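Local structure of putative GGDEF domain membrane protein (Pseudomonas fluorescens, 5EUH) at residues 19-23 and 136-142; 33-37 and 141-146; 104-109 and 121-125. The protein probably synthesises the second messenger cyclic di-GMP from two GTP molecules through its GGDEF domain, the part of the membrane protein present here. All coordinates share one frame; numbering follows the deposited sequence.

Overall arrangement
All three contacts belong to one GGDEF domain and are organised by its central sheet. Contacts 1 and 2 share Leu141 and Leu142 of helix 138-154 and have centres 8 Å apart; Leu19 CD1 of contact 1 packs on Leu35 CD1 of contact 2 at 3.8 Å. Contact 3 lies on the other face of the sheet, its centre about 18 Å from that of contact 2 and 25 Å from that of contact 1. It meets contact 2 through neighbouring strands, with Met37 O 4.0 Å from Ile125 CG2. Bound cyclic di-GMP is touched by none of them: it is about 9 Å from the side chains of Leu33 and Ile104 and about 13 Å from that of Leu19.

Contact 1 of 3, residues 19-23 and 136-142; sequences LRHEW and ISLEQLL. With SO4 (sulfate ion), chain F.
Leu138 and Trp23, the dense part of the contact, pass each other in opposite directions, CB of the leucine over one face of the indole. That CB sits 4.0 Å from the centroid of the five-membered ring, 14° off the normal, a CH-pi contact, while Leu138 CD1 reaches Trp23 CE3 at 3.6 Å. Trp23 CG is anti to its own backbone N (chi1 171°), which sends the indole to the start of helix 138-142, where its CH2 edge meets Ile136 O in the ring plane at 3.6 Å. Leu138 CD1 also packs on Leu19 CG (3.7 Å), and the tips of Leu19 and Leu142 meet CD2 to CD2. Ser137 and Gln140 form a capping box: Ser137 N donates to Gln140 OE1 (3.1 Å); the return bond from Gln140 N to Ser137 OG is weak.

The Arg20 side is looser. Only its aliphatic root brushes Leu138 CD2; beyond the chi3 bend the exposed guanidinium turns to a sulfate, probably from the crystallisation liquor, whose O4 accepts from both NE (3.0 Å) and NH2 (2.7 Å). Trp130 adds an edge-to-face ring to Trp23. The two helix segments, inclined at 118°, cover one sheet face, as expected of a GGDEF domain.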
# COMPACT_ATOMS: atom_id res chain seq x y z
N LEU A 19 5.61 -12.22 3.22
CA LEU A 19 6.31 -11.90 1.98
C LEU A 19 7.48 -12.83 1.74
O LEU A 19 7.79 -13.16 0.59
CB LEU A 19 6.77 -10.44 2.00
CG LEU A 19 7.46 -9.93 0.74
CD1 LEU A 19 6.58 -10.13 -0.48
CD2 LEU A 19 7.81 -8.46 0.91
N ARG A 20 8.15 -13.28 2.80
CA ARG A 20 9.25 -14.23 2.63
C ARG A 20 8.74 -15.56 2.09
O ARG A 20 9.36 -16.15 1.21
CB ARG A 20 9.98 -14.43 3.96
CG ARG A 20 10.90 -13.29 4.34
CD ARG A 20 11.80 -13.66 5.50
NE ARG A 20 11.06 -13.77 6.75
CZ ARG A 20 10.96 -12.79 7.64
NH1 ARG A 20 11.55 -11.63 7.42
NH2 ARG A 20 10.27 -12.97 8.76
N HIS A 21 7.61 -16.04 2.61
CA HIS A 21 7.04 -17.29 2.13
C HIS A 21 6.46 -17.12 0.73
O HIS A 21 6.65 -17.98 -0.14
CB HIS A 21 5.99 -17.80 3.10
CG HIS A 21 6.56 -18.31 4.39
ND1 HIS A 21 5.98 -18.05 5.62
CD2 HIS A 21 7.65 -19.06 4.64
CE1 HIS A 21 6.70 -18.62 6.57
NE2 HIS A 21 7.72 -19.24 6.00
N GLU A 22 5.75 -16.02 0.49
CA GLU A 22 5.23 -15.76 -0.84
C GLU A 22 6.34 -15.52 -1.85
O GLU A 22 6.12 -15.68 -3.06
CB GLU A 22 4.29 -14.55 -0.81
CG GLU A 22 3.29 -14.53 -1.94
CD GLU A 22 2.30 -15.67 -1.86
OE1 GLU A 22 2.16 -16.41 -2.86
OE2 GLU A 22 1.66 -15.83 -0.80
N TRP A 23 7.54 -15.16 -1.39
CA TRP A 23 8.68 -14.99 -2.28
C TRP A 23 9.14 -16.33 -2.84
O TRP A 23 9.21 -16.51 -4.06
CB TRP A 23 9.82 -14.29 -1.54
CG TRP A 23 11.10 -14.28 -2.30
CD1 TRP A 23 12.20 -15.05 -2.08
CD2 TRP A 23 11.41 -13.46 -3.44
NE1 TRP A 23 13.17 -14.76 -3.00
CE2 TRP A 23 12.71 -13.79 -3.84
CE3 TRP A 23 10.71 -12.48 -4.15
CZ2 TRP A 23 13.34 -13.17 -4.92
CZ3 TRP A 23 11.32 -11.88 -5.22
CH2 TRP A 23 12.63 -12.22 -5.60
N ILE A 136 16.28 -10.00 -9.62
CA ILE A 136 16.37 -9.24 -8.38
C ILE A 136 16.09 -10.16 -7.20
O ILE A 136 15.65 -11.30 -7.37
CB ILE A 136 15.39 -8.05 -8.38
CG1 ILE A 136 13.95 -8.54 -8.33
CG2 ILE A 136 15.63 -7.18 -9.60
CD1 ILE A 136 12.94 -7.43 -8.22
N SER A 137 16.35 -9.68 -5.99
CA SER A 137 16.09 -10.41 -4.76
C SER A 137 14.89 -9.80 -4.05
O SER A 137 14.26 -8.86 -4.54
CB SER A 137 17.33 -10.40 -3.87
OG SER A 137 17.56 -9.10 -3.35
N LEU A 138 14.58 -10.35 -2.88
CA LEU A 138 13.44 -9.85 -2.12
C LEU A 138 13.74 -8.47 -1.54
O LEU A 138 12.85 -7.61 -1.49
CB LEU A 138 13.07 -10.84 -1.02
CG LEU A 138 11.79 -10.53 -0.24
CD1 LEU A 138 10.61 -10.41 -1.19
CD2 LEU A 138 11.54 -11.61 0.80
N GLU A 139 14.98 -8.24 -1.11
CA GLU A 139 15.34 -6.93 -0.59
C GLU A 139 15.30 -5.88 -1.69
O GLU A 139 14.90 -4.74 -1.45
CB GLU A 139 16.73 -6.99 0.05
CG GLU A 139 17.16 -5.69 0.70
CD GLU A 139 18.59 -5.75 1.20
OE1 GLU A 139 19.28 -6.75 0.90
OE2 GLU A 139 19.02 -4.81 1.90
N GLN A 140 15.71 -6.25 -2.90
CA GLN A 140 15.64 -5.33 -4.02
C GLN A 140 14.19 -5.07 -4.44
O GLN A 140 13.87 -3.97 -4.91
CB GLN A 140 16.45 -5.87 -5.20
CG GLN A 140 17.87 -6.25 -4.82
CD GLN A 140 18.74 -6.57 -6.02
OE1 GLN A 140 18.55 -7.58 -6.69
NE2 GLN A 140 19.69 -5.69 -6.30
N LEU A 141 13.31 -6.06 -4.26
CA LEU A 141 11.90 -5.86 -4.57
C LEU A 141 11.26 -4.87 -3.61
O LEU A 141 10.51 -3.99 -4.02
CB LEU A 141 11.17 -7.21 -4.52
CG LEU A 141 9.70 -7.19 -4.93
CD1 LEU A 141 9.57 -7.08 -6.44
CD2 LEU A 141 8.99 -8.42 -4.41
N LEU A 142 11.54 -5.02 -2.31
CA LEU A 142 11.04 -4.06 -1.33
C LEU A 142 11.66 -2.69 -1.53
O LEU A 142 11.00 -1.66 -1.33
CB LEU A 142 11.31 -4.57 0.08
CG LEU A 142 10.42 -5.70 0.59
CD1 LEU A 142 11.24 -6.72 1.36
CD2 LEU A 142 9.32 -5.13 1.47
S SO4 F . 10.34 -17.04 8.59
O1 SO4 F . 10.38 -17.28 7.15
O2 SO4 F . 9.29 -17.86 9.19
O3 SO4 F . 11.63 -17.39 9.18
O4 SO4 F . 10.06 -15.63 8.84

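Contact 2 of 3, residues 33-37 and 141-146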
# COMPACT_ATOMS: atom_id res chain seq x y z
N LEU A 33 4.91 -11.30 -8.73
CA LEU A 33 4.66 -10.89 -7.36
C LEU A 33 4.84 -9.38 -7.26
O LEU A 33 5.95 -8.88 -7.48
CB LEU A 33 5.61 -11.62 -6.40
CG LEU A 33 5.55 -11.19 -4.93
CD1 LEU A 33 4.23 -11.61 -4.30
CD2 LEU A 33 6.73 -11.78 -4.17
N SER A 34 3.76 -8.67 -6.94
CA SER A 34 3.76 -7.22 -6.89
C SER A 34 3.67 -6.73 -5.45
O SER A 34 3.08 -7.38 -4.58
CB SER A 34 2.60 -6.64 -7.70
OG SER A 34 2.74 -6.96 -9.08
N LEU A 35 4.25 -5.56 -5.21
CA LEU A 35 4.18 -4.88 -3.92
C LEU A 35 3.57 -3.50 -4.10
O LEU A 35 3.72 -2.86 -5.14
CB LEU A 35 5.56 -4.74 -3.29
CG LEU A 35 5.95 -5.74 -2.20
CD1 LEU A 35 5.91 -7.16 -2.74
CD2 LEU A 35 7.32 -5.40 -1.67
N LEU A 36 2.87 -3.04 -3.06
CA LEU A 36 2.33 -1.69 -3.00
C LEU A 36 2.77 -1.04 -1.71
O LEU A 36 2.62 -1.63 -0.63
CB LEU A 36 0.80 -1.69 -3.08
CG LEU A 36 0.09 -2.26 -4.31
CD1 LEU A 36 -1.38 -1.89 -4.27
CD2 LEU A 36 0.73 -1.76 -5.59
N MET A 37 3.31 0.17 -1.81
CA MET A 37 3.63 0.99 -0.65
C MET A 37 2.73 2.22 -0.69
O MET A 37 2.79 3.01 -1.63
CB MET A 37 5.10 1.40 -0.65
CG MET A 37 6.06 0.24 -0.51
SD MET A 37 6.01 -0.52 1.11
CE MET A 37 7.28 -1.77 0.91
N LEU A 141 13.31 -6.06 -4.26
CA LEU A 141 11.90 -5.86 -4.57
C LEU A 141 11.26 -4.87 -3.61
O LEU A 141 10.51 -3.99 -4.02
CB LEU A 141 11.17 -7.21 -4.52
CG LEU A 141 9.70 -7.19 -4.93
CD1 LEU A 141 9.57 -7.08 -6.44
CD2 LEU A 141 8.99 -8.42 -4.41
N LEU A 142 11.54 -5.02 -2.31
CA LEU A 142 11.04 -4.06 -1.33
C LEU A 142 11.66 -2.69 -1.53
O LEU A 142 11.00 -1.66 -1.33
CB LEU A 142 11.31 -4.57 0.08
CG LEU A 142 10.42 -5.70 0.59
CD1 LEU A 142 11.24 -6.72 1.36
CD2 LEU A 142 9.32 -5.13 1.47
N PHE A 143 12.93 -2.65 -1.92
CA PHE A 143 13.61 -1.37 -2.13
C PHE A 143 12.99 -0.60 -3.28
O PHE A 143 12.82 0.63 -3.21
CB PHE A 143 15.10 -1.60 -2.37
CG PHE A 143 15.92 -0.34 -2.39
CD1 PHE A 143 16.11 0.37 -3.56
CD2 PHE A 143 16.51 0.13 -1.23
CE1 PHE A 143 16.86 1.52 -3.58
CE2 PHE A 143 17.26 1.28 -1.24
CZ PHE A 143 17.44 1.98 -2.42
N ALA A 144 12.64 -1.29 -4.37
CA ALA A 144 12.08 -0.61 -5.53
C ALA A 144 10.70 -0.03 -5.25
O ALA A 144 10.30 0.94 -5.89
CB ALA A 144 12.02 -1.57 -6.72
N ALA A 145 9.97 -0.60 -4.29
CA ALA A 145 8.63 -0.10 -4.00
C ALA A 145 8.68 1.14 -3.11
O ALA A 145 7.91 2.08 -3.33
CB ALA A 145 7.79 -1.19 -3.35
N ASP A 146 9.57 1.16 -2.12
CA ASP A 146 9.73 2.36 -1.31
C ASP A 146 10.35 3.50 -2.11
O ASP A 146 10.00 4.66 -1.91
CB ASP A 146 10.59 2.05 -0.08
CG ASP A 146 9.81 1.38 1.03
OD1 ASP A 146 8.57 1.51 1.04
OD2 ASP A 146 10.44 0.75 1.90
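Met37 and Ala145 mark the closest backbone approach between strand 33-37 and helix 141-146, with 6.1 Å between their CA atoms. The Met37 side chain can be traced outward along the helix. Its CB lies equally far, 3.9 Å, from Ala145 O and Asp146 OD1. The next atom, Met37 CG, rests on Ala145 CB at 3.6 Å and beside the carboxylate of Asp146. A bend at chi2 (-69°) then folds the chain back along the helix surface instead of letting it run straight out: SD passes Asp146 OD1, and the terminal CE still lies beside Asp146 OD1 (3.5 Å) and reaches Leu142 CD2 at 4.0 Å. The Asp146 carboxylate borders the exposed rim of the contact, with the buried Met37 side chain packed against it.

The helix belongs to a beta-alpha-beta crossover, running from strand 123-130 to the parallel strand 160-162 beside it, and it packs across the sheet face with its segment inclined 40° to strand 33-37. Alternation along that strand sends Leu35 and Met37 toward the helix, and Ser34 and Leu36 to the other face.

Leu35 straddles two helix residues. Its CD1 touches Leu141 CD2 and its CD2 touches Leu142 CD2, each at 3.7 Å, while its CB faces Ala145 CB at 4.2 Å. Leu33 comes in at about a right angle to Leu141, joining methyl to methyl (CD2 to CD2, 4.1 Å). On the far side of the strand, Ser34 OG is hydrogen-bonded to the backbone oxygen of Thr92, a residue of the cyclic di-GMP site.

Contact 3 of 3, residues 104-109 and 121-125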
# COMPACT_ATOMS: atom_id res chain seq x y z
N ILE A 104 -7.47 2.57 -5.47
CA ILE A 104 -7.24 2.98 -4.09
C ILE A 104 -6.99 4.48 -4.02
O ILE A 104 -7.54 5.18 -3.17
CB ILE A 104 -6.07 2.19 -3.48
CG1 ILE A 104 -6.42 0.70 -3.37
CG2 ILE A 104 -5.70 2.74 -2.12
CD1 ILE A 104 -5.32 -0.13 -2.76
N ARG A 105 -6.14 4.99 -4.92
CA ARG A 105 -5.83 6.41 -4.91
C ARG A 105 -7.07 7.25 -5.17
O ARG A 105 -7.35 8.21 -4.44
CB ARG A 105 -4.75 6.72 -5.95
CG ARG A 105 -4.29 8.17 -5.93
CD ARG A 105 -3.74 8.61 -7.27
NE ARG A 105 -4.76 8.60 -8.31
CZ ARG A 105 -5.76 9.47 -8.38
NH1 ARG A 105 -5.89 10.41 -7.46
NH2 ARG A 105 -6.64 9.39 -9.37
N ALA A 106 -7.84 6.89 -6.20
CA ALA A 106 -9.02 7.67 -6.54
C ALA A 106 -10.06 7.63 -5.43
O ALA A 106 -10.72 8.64 -5.15
CB ALA A 106 -9.63 7.16 -7.85
N ALA A 107 -10.21 6.48 -4.77
CA ALA A 107 -11.22 6.35 -3.72
C ALA A 107 -10.87 7.21 -2.51
O ALA A 107 -11.76 7.81 -1.89
CB ALA A 107 -11.38 4.89 -3.32
N VAL A 108 -9.59 7.27 -2.15
CA VAL A 108 -9.17 8.09 -1.02
C VAL A 108 -9.38 9.56 -1.33
O VAL A 108 -9.79 10.34 -0.46
CB VAL A 108 -7.70 7.79 -0.66
CG1 VAL A 108 -7.20 8.74 0.42
CG2 VAL A 108 -7.56 6.34 -0.22
N GLU A 109 -9.11 9.97 -2.57
CA GLU A 109 -9.29 11.36 -2.96
C GLU A 109 -10.75 11.78 -2.85
O GLU A 109 -11.05 12.92 -2.48
CB GLU A 109 -8.77 11.57 -4.38
CG GLU A 109 -8.72 13.01 -4.83
CD GLU A 109 -8.19 13.15 -6.24
OE1 GLU A 109 -8.28 12.17 -7.00
OE2 GLU A 109 -7.68 14.24 -6.58
N MET A 121 -8.14 14.43 1.47
CA MET A 121 -6.97 13.61 1.74
C MET A 121 -6.57 12.86 0.48
O MET A 121 -7.42 12.53 -0.35
CB MET A 121 -7.24 12.63 2.88
CG MET A 121 -6.00 11.98 3.44
SD MET A 121 -6.37 11.03 4.92
CE MET A 121 -4.80 11.16 5.77
N THR A 122 -5.27 12.61 0.34
CA THR A 122 -4.74 11.85 -0.78
C THR A 122 -3.69 10.88 -0.27
O THR A 122 -3.26 10.95 0.88
CB THR A 122 -4.14 12.77 -1.86
OG1 THR A 122 -3.07 13.53 -1.29
CG2 THR A 122 -5.19 13.72 -2.42
N VAL A 123 -3.27 9.98 -1.15
CA VAL A 123 -2.23 9.00 -0.84
C VAL A 123 -1.28 8.91 -2.02
O VAL A 123 -1.64 9.17 -3.17
CB VAL A 123 -2.81 7.60 -0.52
CG1 VAL A 123 -3.60 7.62 0.78
CG2 VAL A 123 -3.68 7.10 -1.68
N SER A 124 -0.04 8.55 -1.72
CA SER A 124 0.98 8.27 -2.73
C SER A 124 1.31 6.79 -2.70
O SER A 124 1.37 6.18 -1.63
CB SER A 124 2.24 9.11 -2.49
OG SER A 124 1.92 10.49 -2.39
N ILE A 125 1.51 6.20 -3.88
CA ILE A 125 1.64 4.76 -4.02
C ILE A 125 2.86 4.44 -4.87
O ILE A 125 3.04 5.03 -5.94
CB ILE A 125 0.37 4.14 -4.64
CG1 ILE A 125 -0.85 4.38 -3.74
CG2 ILE A 125 0.55 2.65 -4.87
CD1 ILE A 125 -2.14 3.87 -4.32
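Met121 meets the last turn of helix 104-109 through its backbone: its O receives a CA-H...O contact from Glu109 CA, 3.4 Å away and with an angle of 158° at the hydrogen. Its side chain leads off elsewhere, toward Ala58 of helix 52-69. At Thr122 the chain passes close under the helix, its CA 5.1 Å from that of Glu109. Val108 CG1 lies over Thr122 CA, and the methyl CG2 of Thr122 lies alongside Glu109 CG, while its OG1 is hydrogen-bonded to Asp41 OD2.

Val123 is the apolar centre of the contact. Its CG1 meets Val108 CG1 at 3.8 Å, the two side chains standing about perpendicular. With Val123 CG1 anti to the carbonyl carbon (chi1 -67°), CG2 falls between the backbone N and the carbonyl carbon and packs against Arg105 CA at 3.9 Å. Beyond CB and CG the Arg105 side chain turns away from the strand. A bend at chi3 carries its guanidinium to Glu109 one turn on, where NH1 donates to Glu109 OE1 in a nearly straight hydrogen bond (3.0 Å, 161°), part of a salt bridge, that lies in the guanidinium plane but reaches the carboxylate from above its own. Glu102 takes NH2 in a second salt bridge, so carboxylates from both neighbouring turns hold the arginine along the helix.

Ser124 points to the other face, and Ile125 returns to the helix, its CD1 touching both Arg105 CB (4.2 Å) and Ile104 CG2 (4.3 Å).

Helix segment and strand run almost exactly antiparallel. Strand 123-130 lies between strands 33-40 and 160-162; Val123 and Ile125 face helix 94-109, which packs beside helix 52-69 through Val108 and Leu62, whereas Ser124 faces helix 138-154 across the sheet.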